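Local coordinates for protein TASOR (Homo sapiens, PDB 6SWG) that serves as a component of the HUSH complex, which maintains epigenetic silencing at chromatin rich in H3K9me3 by promoting recruitment of SETDB1 and MORC2, at residues C[11-16]-C[33-38]. Sequence-based numbering, arbitrary orientation.
Sequences GEYNLF and STVSTP
Tyr13 carries the contact for residues 11-16, reaching from the helix to the irregular chain of residues 33-38, with Pro38 over the base of its ring and Val35 at its hydroxyl. The helical turn beneath it is held by the backbone bonds Leu15 N to Gly11 O (3.0 Å) and Phe16 N to Glu12 O (2.9 Å). With CG of Tyr13 anti to the backbone N (chi1 -175°), the phenol stretches out from the helix toward the returning chain. One ring face receives the proline as a CH-pi contact: Pro38 CD lies 3.8 Å from the centroid of the Tyr13 ring, 25° off its normal. Pro38 CD is displaced toward the root of the ring, 3.5 Å from Tyr13 CG, while Pro38 CG packs at 3.8 Å from Tyr13 CB. Farther out, Thr37 presents its backbone, with CA 4.3 Å from Tyr13 CE1 in an oblique approach. At the far end the phenol oxygen meets an apolar side chain: Tyr13 OH is 3.7 Å from Val35 CB, and Val35 CG1 also borders it, the two side chains crossing at about a right angle. No hydrogen bond joins the two segments; they meet through van der Waals and CH-pi contacts along one tyrosine, with 169 Å² buried in all. One turn on, Phe16 meets an aromatic ring on the chain of another protein, planes at about 45°, and Tyr13 packs on an aromatic side chain of that chain. Val35 and Ser36 likewise lie against basic side chains there. In this piece of TASOR, probably the region that binds its partner protein periphilin, the irregular segment that follows helix 4-26 runs back along the same helix and meets it here, well before helix 63-79 begins.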
ATOM      1  N   GLY C  11       7.036  -1.073 -14.961  1.00 81.09           N
ATOM      2  CA  GLY C  11       8.080  -0.390 -15.704  1.00 82.75           C
ATOM      3  C   GLY C  11       8.954   0.396 -14.765  1.00 84.11           C
ATOM      4  O   GLY C  11      10.190   0.367 -14.871  1.00 86.39           O
ATOM      5  N   GLU C  12       8.327   1.061 -13.789  1.00 84.57           N
ATOM      6  CA  GLU C  12       9.115   1.740 -12.764  1.00 82.46           C
ATOM      7  C   GLU C  12      10.000   0.739 -12.023  1.00 86.95           C
ATOM      8  O   GLU C  12      11.173   1.018 -11.752  1.00 87.28           O
ATOM      9  CB  GLU C  12       8.198   2.478 -11.803  1.00 74.71           C
ATOM     10  CG  GLU C  12       7.407   3.632 -12.416  1.00 75.56           C
ATOM     11  CD  GLU C  12       8.245   4.810 -12.800  1.00 79.66           C
ATOM     12  OE1 GLU C  12       9.360   5.037 -12.223  1.00 81.82           O
ATOM     13  OE2 GLU C  12       7.796   5.546 -13.708  1.00 83.12           O
ATOM     14  N   TYR C  13       9.469  -0.454 -11.710  1.00 87.90           N
ATOM     15  CA  TYR C  13      10.276  -1.352 -10.907  1.00 91.37           C
ATOM     16  C   TYR C  13      11.461  -1.844 -11.720  1.00 85.84           C
ATOM     17  O   TYR C  13      12.573  -1.961 -11.197  1.00 82.31           O
ATOM     18  CB  TYR C  13       9.476  -2.526 -10.358  1.00103.22           C
ATOM     19  CG  TYR C  13      10.321  -3.377  -9.420  1.00115.87           C
ATOM     20  CD1 TYR C  13      10.935  -4.542  -9.870  1.00123.19           C
ATOM     21  CD2 TYR C  13      10.548  -2.993  -8.088  1.00118.89           C
ATOM     22  CE1 TYR C  13      11.731  -5.307  -9.022  1.00125.11           C
ATOM     23  CE2 TYR C  13      11.346  -3.766  -7.233  1.00119.99           C
ATOM     24  CZ  TYR C  13      11.922  -4.912  -7.711  1.00121.99           C
ATOM     25  OH  TYR C  13      12.676  -5.664  -6.864  1.00122.79           O
ATOM     26  N   ASN C  14      11.254  -2.093 -13.013  1.00 83.10           N
ATOM     27  CA  ASN C  14      12.368  -2.517 -13.839  1.00 84.48           C
ATOM     28  C   ASN C  14      13.454  -1.439 -13.908  1.00 89.39           C
ATOM     29  O   ASN C  14      14.665  -1.730 -13.803  1.00 85.14           O
ATOM     30  CB  ASN C  14      11.915  -2.831 -15.249  1.00 86.92           C
ATOM     31  CG  ASN C  14      13.105  -2.903 -16.203  1.00 92.67           C
ATOM     32  OD1 ASN C  14      13.576  -1.860 -16.710  1.00 96.48           O
ATOM     33  ND2 ASN C  14      13.635  -4.119 -16.418  1.00 90.72           N
ATOM     34  N   LEU C  15      13.045  -0.199 -14.212  1.00 89.01           N
ATOM     35  CA  LEU C  15      14.048   0.858 -14.302  1.00 87.74           C
ATOM     36  C   LEU C  15      14.830   0.907 -13.012  1.00 87.30           C
ATOM     37  O   LEU C  15      16.068   0.945 -13.019  1.00 85.13           O
ATOM     38  CB  LEU C  15      13.402   2.211 -14.582  1.00 85.77           C
ATOM     39  CG  LEU C  15      12.744   2.253 -15.975  1.00 89.51           C
ATOM     40  CD1 LEU C  15      11.864   3.526 -16.162  1.00 86.33           C
ATOM     41  CD2 LEU C  15      13.724   2.113 -17.165  1.00 87.13           C
ATOM     42  N   PHE C  16      14.109   0.837 -11.881  1.00 87.84           N
ATOM     43  CA  PHE C  16      14.769   0.879 -10.576  1.00 87.49           C
ATOM     44  C   PHE C  16      15.775  -0.253 -10.430  1.00 86.00           C
ATOM     45  O   PHE C  16      16.943  -0.005 -10.165  1.00 87.38           O
ATOM     46  CB  PHE C  16      13.737   0.821  -9.471  1.00 83.43           C
ATOM     47  CG  PHE C  16      14.265   0.343  -8.141  1.00 84.14           C
ATOM     48  CD1 PHE C  16      15.028   1.187  -7.299  1.00 84.77           C
ATOM     49  CD2 PHE C  16      13.937  -0.936  -7.693  1.00 85.66           C
ATOM     50  CE1 PHE C  16      15.422   0.748  -5.999  1.00 83.87           C
ATOM     51  CE2 PHE C  16      14.366  -1.379  -6.415  1.00 87.03           C
ATOM     52  CZ  PHE C  16      15.111  -0.520  -5.584  1.00 83.50           C
ATOM     53  N   SER C  33      20.421  -9.978  -7.254  1.00161.58           N
ATOM     54  CA  SER C  33      19.273  -9.864  -6.364  1.00155.54           C
ATOM     55  C   SER C  33      18.148 -10.787  -6.821  1.00151.74           C
ATOM     56  O   SER C  33      18.071 -11.204  -7.983  1.00139.37           O
ATOM     57  CB  SER C  33      18.780  -8.417  -6.310  1.00148.48           C
ATOM     58  OG  SER C  33      19.591  -7.653  -5.428  1.00144.47           O
ATOM     59  N   THR C  34      17.248 -11.086  -5.885  1.00163.45           N
ATOM     60  CA  THR C  34      16.202 -12.056  -6.164  1.00172.33           C
ATOM     61  C   THR C  34      14.856 -11.664  -5.564  1.00171.10           C
ATOM     62  O   THR C  34      14.061 -12.536  -5.185  1.00177.79           O
ATOM     63  CB  THR C  34      16.589 -13.419  -5.628  1.00180.85           C
ATOM     64  OG1 THR C  34      15.574 -14.359  -5.981  1.00188.29           O
ATOM     65  CG2 THR C  34      16.706 -13.357  -4.110  1.00183.02           C
ATOM     66  N   VAL C  35      14.596 -10.371  -5.436  1.00161.34           N
ATOM     67  CA  VAL C  35      13.269  -9.908  -5.061  1.00154.34           C
ATOM     68  C   VAL C  35      12.360 -10.048  -6.272  1.00142.45           C
ATOM     69  O   VAL C  35      12.683  -9.573  -7.363  1.00139.32           O
ATOM     70  CB  VAL C  35      13.318  -8.456  -4.569  1.00159.76           C
ATOM     71  CG1 VAL C  35      11.973  -8.066  -3.989  1.00165.29           C
ATOM     72  CG2 VAL C  35      14.420  -8.281  -3.545  1.00158.91           C
ATOM     73  N   SER C  36      11.214 -10.682  -6.082  1.00129.91           N
ATOM     74  CA  SER C  36      10.288 -10.897  -7.177  1.00121.67           C
ATOM     75  C   SER C  36       9.701  -9.580  -7.657  1.00113.51           C
ATOM     76  O   SER C  36       9.723  -8.549  -6.956  1.00111.55           O
ATOM     77  CB  SER C  36       9.172 -11.828  -6.738  1.00126.46           C
ATOM     78  OG  SER C  36       8.983 -11.753  -5.322  1.00127.64           O
ATOM     79  N   THR C  37       9.217  -9.587  -8.912  1.00114.70           N
ATOM     80  CA  THR C  37       8.665  -8.327  -9.385  1.00112.17           C
ATOM     81  C   THR C  37       7.284  -8.084  -8.773  1.00112.38           C
ATOM     82  O   THR C  37       6.549  -9.023  -8.463  1.00117.46           O
ATOM     83  CB  THR C  37       8.556  -8.298 -10.906  1.00120.09           C
ATOM     84  OG1 THR C  37       7.573  -9.242 -11.344  1.00129.23           O
ATOM     85  CG2 THR C  37       9.881  -8.642 -11.552  1.00119.40           C
ATOM     86  N   PRO C  38       6.896  -6.833  -8.607  1.00108.41           N
ATOM     87  CA  PRO C  38       5.622  -6.557  -7.937  1.00107.64           C
ATOM     88  C   PRO C  38       4.437  -7.247  -8.615  1.00110.40           C
ATOM     89  O   PRO C  38       4.495  -7.628  -9.793  1.00109.29           O
ATOM     90  CB  PRO C  38       5.505  -5.028  -7.998  1.00 97.94           C
ATOM     91  CG  PRO C  38       6.591  -4.562  -8.848  1.00 91.67           C
ATOM     92  CD  PRO C  38       7.634  -5.599  -8.950  1.00 96.35           C
TER